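Local atomic coordinates of alpha-1,2-mannosidase (Trichoderma reesei, PDB entry 1HCU), a protein that probably trims alpha-1,2-linked mannose residues from N-linked oligosaccharides as a calcium-dependent family 47 glycosyl hydrolase. Residues 50-55 and 87-92. Sequence-based numbering, arbitrary orientation.
Sequences ERNGWG and TTTAVA. With NAG (2-acetamido-2-deoxy-beta-D-glucopyranose), chain F.
The indole of Trp54 meets the 87-92 loop with its nitrogen edge: NE1 gives a weak, bent hydrogen bond to Thr88 O (3.1 Å, 133° at the hydrogen), the oxygen lying near the ring plane, and shares itself with Asn85 O, also weakly. With CG anti to the carbonyl carbon (chi1 -74°) and chi2 at -46°, the NE1 and CZ2 side of the ring faces that loop. Thr89 CG2 approaches obliquely, 4.0 Å from Trp54 CZ2, and touches Asn52 CB at 4.3 Å. That Asn52 CB sits over one indole face, off its centre. Thr89 OG1 turns to Val91 O, 2.5 Å away within its own loop. Two waters bridge the rest: both donate to Asn52 O, one accepting from Ala90 N, the other from Val91 N. A leucine in place of Trp54 would probably leave both carbonyls without their indole donor and Thr89 CG2 without its ring neighbour. Thr88 CG2 lies 3.3 Å from O5 of the NAG on Asn85. The contact ties two loops of the family 47 helical barrel: the 51-54 type I' turn, between strand 46-48 and helix 56-67, where Arg51 touches Glu100, a predicted proton donor, and Trp54 rests on Thr101, both of helix 98-117; and the link from helix 71-80 to strand 96-97.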
ATOM      1  N   GLU A  50      -3.603  17.711  -2.001  1.00 22.78           N
ATOM      2  CA  GLU A  50      -2.690  17.159  -0.987  1.00 24.26           C
ATOM      3  C   GLU A  50      -1.456  16.551  -1.634  1.00 21.60           C
ATOM      4  O   GLU A  50      -0.409  16.426  -1.005  1.00 21.54           O
ATOM      5  CB  GLU A  50      -3.367  16.055  -0.160  1.00 27.81           C
ATOM      6  CG  GLU A  50      -4.588  16.479   0.635  1.00 35.35           C
ATOM      7  CD  GLU A  50      -5.173  15.335   1.473  1.00 39.54           C
ATOM      8  OE1 GLU A  50      -5.428  14.238   0.916  1.00 40.50           O
ATOM      9  OE2 GLU A  50      -5.383  15.536   2.690  1.00 41.35           O
ATOM     10  N   ARG A  51      -1.597  16.159  -2.891  1.00 20.35           N
ATOM     11  CA  ARG A  51      -0.507  15.538  -3.626  1.00 18.51           C
ATOM     12  C   ARG A  51       0.200  16.552  -4.521  1.00 18.25           C
ATOM     13  O   ARG A  51       0.521  16.266  -5.678  1.00 16.63           O
ATOM     14  CB  ARG A  51      -1.059  14.379  -4.460  1.00 17.88           C
ATOM     15  CG  ARG A  51      -0.430  13.008  -4.191  1.00 20.35           C
ATOM     16  CD  ARG A  51      -0.434  12.621  -2.705  1.00 18.11           C
ATOM     17  NE  ARG A  51       0.701  13.215  -2.002  1.00 15.63           N
ATOM     18  CZ  ARG A  51       0.827  13.271  -0.683  1.00 17.42           C
ATOM     19  NH1 ARG A  51      -0.116  12.761   0.105  1.00 17.39           N
ATOM     20  NH2 ARG A  51       1.887  13.865  -0.152  1.00 15.74           N
ATOM     21  N   ASN A  52       0.420  17.747  -3.986  1.00 16.44           N
ATOM     22  CA  ASN A  52       1.117  18.799  -4.717  1.00 17.57           C
ATOM     23  C   ASN A  52       0.437  19.283  -6.009  1.00 16.71           C
ATOM     24  O   ASN A  52       1.056  19.964  -6.822  1.00 14.85           O
ATOM     25  CB  ASN A  52       2.550  18.341  -5.014  1.00 17.66           C
ATOM     26  CG  ASN A  52       3.319  18.006  -3.752  1.00 16.47           C
ATOM     27  OD1 ASN A  52       3.556  18.870  -2.915  1.00 18.29           O
ATOM     28  ND2 ASN A  52       3.695  16.743  -3.601  1.00 16.00           N
ATOM     29  N   GLY A  53      -0.829  18.922  -6.195  1.00 16.29           N
ATOM     30  CA  GLY A  53      -1.556  19.372  -7.365  1.00 16.41           C
ATOM     31  C   GLY A  53      -1.156  18.818  -8.723  1.00 18.20           C
ATOM     32  O   GLY A  53      -1.403  19.458  -9.751  1.00 17.09           O
ATOM     33  N   TRP A  54      -0.546  17.639  -8.744  1.00 17.02           N
ATOM     34  CA  TRP A  54      -0.147  17.033 -10.001  1.00 16.68           C
ATOM     35  C   TRP A  54      -1.239  16.129 -10.589  1.00 16.59           C
ATOM     36  O   TRP A  54      -1.070  15.581 -11.677  1.00 18.12           O
ATOM     37  CB  TRP A  54       1.163  16.240  -9.832  1.00 15.07           C
ATOM     38  CG  TRP A  54       2.391  17.116  -9.701  1.00 15.15           C
ATOM     39  CD1 TRP A  54       2.712  18.204 -10.474  1.00 15.91           C
ATOM     40  CD2 TRP A  54       3.465  16.963  -8.761  1.00 15.37           C
ATOM     41  NE1 TRP A  54       3.917  18.736 -10.070  1.00 16.89           N
ATOM     42  CE2 TRP A  54       4.401  17.995  -9.023  1.00 17.14           C
ATOM     43  CE3 TRP A  54       3.728  16.057  -7.725  1.00 16.21           C
ATOM     44  CZ2 TRP A  54       5.582  18.144  -8.285  1.00 16.15           C
ATOM     45  CZ3 TRP A  54       4.905  16.206  -6.989  1.00 16.36           C
ATOM     46  CH2 TRP A  54       5.816  17.246  -7.277  1.00 16.07           C
ATOM     47  N   GLY A  55      -2.357  15.979  -9.885  1.00 15.89           N
ATOM     48  CA  GLY A  55      -3.432  15.137 -10.391  1.00 15.20           C
ATOM     49  C   GLY A  55      -3.362  13.717  -9.857  1.00 15.24           C
ATOM     50  O   GLY A  55      -3.499  12.743 -10.603  1.00 16.59           O
ATOM     51  N   THR A  87       8.135  19.622 -12.776  1.00 13.99           N
ATOM     52  CA  THR A  87       9.364  20.339 -12.453  1.00 13.37           C
ATOM     53  C   THR A  87       9.065  21.498 -11.517  1.00 13.47           C
ATOM     54  O   THR A  87       9.930  22.320 -11.240  1.00 14.50           O
ATOM     55  CB  THR A  87      10.065  20.906 -13.704  1.00 12.84           C
ATOM     56  OG1 THR A  87       9.306  22.005 -14.220  1.00 13.55           O
ATOM     57  CG2 THR A  87      10.203  19.832 -14.779  1.00 13.29           C
ATOM     58  N   THR A  88       7.839  21.558 -11.017  1.00 14.37           N
ATOM     59  CA  THR A  88       7.474  22.635 -10.116  1.00 14.11           C
ATOM     60  C   THR A  88       6.174  22.323  -9.394  1.00 14.04           C
ATOM     61  O   THR A  88       5.589  21.260  -9.585  1.00 15.51           O
ATOM     62  CB  THR A  88       7.308  23.961 -10.904  1.00 14.15           C
ATOM     63  OG1 THR A  88       7.119  25.051  -9.990  1.00 14.16           O
ATOM     64  CG2 THR A  88       6.116  23.880 -11.849  1.00 13.43           C
ATOM     65  N   THR A  89       5.751  23.247  -8.538  1.00 14.61           N
ATOM     66  CA  THR A  89       4.490  23.132  -7.823  1.00 15.05           C
ATOM     67  C   THR A  89       3.791  24.481  -7.993  1.00 15.91           C
ATOM     68  O   THR A  89       4.443  25.526  -8.035  1.00 14.80           O
ATOM     69  CB  THR A  89       4.675  22.832  -6.302  1.00 15.93           C
ATOM     70  OG1 THR A  89       5.492  23.840  -5.697  1.00 14.04           O
ATOM     71  CG2 THR A  89       5.317  21.454  -6.101  1.00 17.25           C
ATOM     72  N   ALA A  90       2.469  24.461  -8.097  1.00 15.81           N
ATOM     73  CA  ALA A  90       1.723  25.698  -8.264  1.00 16.10           C
ATOM     74  C   ALA A  90       2.026  26.626  -7.097  1.00 16.93           C
ATOM     75  O   ALA A  90       2.185  27.833  -7.275  1.00 16.58           O
ATOM     76  CB  ALA A  90       0.232  25.406  -8.337  1.00 17.54           C
ATOM     77  N   VAL A  91       2.116  26.044  -5.906  1.00 16.71           N
ATOM     78  CA  VAL A  91       2.399  26.792  -4.686  1.00 16.30           C
ATOM     79  C   VAL A  91       3.903  26.883  -4.440  1.00 16.83           C
ATOM     80  O   VAL A  91       4.607  25.873  -4.452  1.00 15.71           O
ATOM     81  CB  VAL A  91       1.754  26.107  -3.467  1.00 17.49           C
ATOM     82  CG1 VAL A  91       1.996  26.937  -2.205  1.00 16.43           C
ATOM     83  CG2 VAL A  91       0.269  25.894  -3.725  1.00 15.25           C
ATOM     84  N   ALA A  92       4.382  28.101  -4.206  1.00 17.11           N
ATOM     85  CA  ALA A  92       5.798  28.346  -3.960  1.00 17.48           C
ATOM     86  C   ALA A  92       6.240  27.827  -2.602  1.00 16.61           C
ATOM     87  O   ALA A  92       5.509  27.937  -1.625  1.00 19.17           O
ATOM     88  CB  ALA A  92       6.089  29.838  -4.055  1.00 19.10           C
TER
HETATM   89  C1  NAG F 601       6.851  24.100 -15.849  1.00 20.36           C
HETATM   90  C2  NAG F 601       6.880  24.811 -17.206  1.00 20.93           C
HETATM   91  C3  NAG F 601       8.158  25.646 -17.314  1.00 22.17           C
HETATM   92  C4  NAG F 601       8.308  26.588 -16.117  1.00 22.98           C
HETATM   93  C5  NAG F 601       8.187  25.795 -14.810  1.00 23.04           C
HETATM   94  C6  NAG F 601       8.185  26.703 -13.605  1.00 23.58           C
HETATM   95  C7  NAG F 601       5.828  23.760 -19.102  1.00 21.43           C
HETATM   96  C8  NAG F 601       5.797  22.577 -20.053  1.00 18.78           C
HETATM   97  N2  NAG F 601       6.859  23.827 -18.269  1.00 20.99           N
HETATM   98  O3  NAG F 601       8.138  26.394 -18.520  1.00 24.30           O
HETATM   99  O4  NAG F 601       9.580  27.230 -16.169  1.00 22.12           O
HETATM  100  O5  NAG F 601       6.946  25.057 -14.785  1.00 20.21           O
HETATM  101  O6  NAG F 601       6.942  27.375 -13.489  1.00 28.09           O
HETATM  102  O7  NAG F 601       4.923  24.598 -19.123  1.00 22.21           O
HETATM  103  O   HOH W   1       1.461  21.691  -9.080  1.00 12.03           O
HETATM  104  O   HOH W   2       1.453  22.922  -5.846  1.00 19.26           O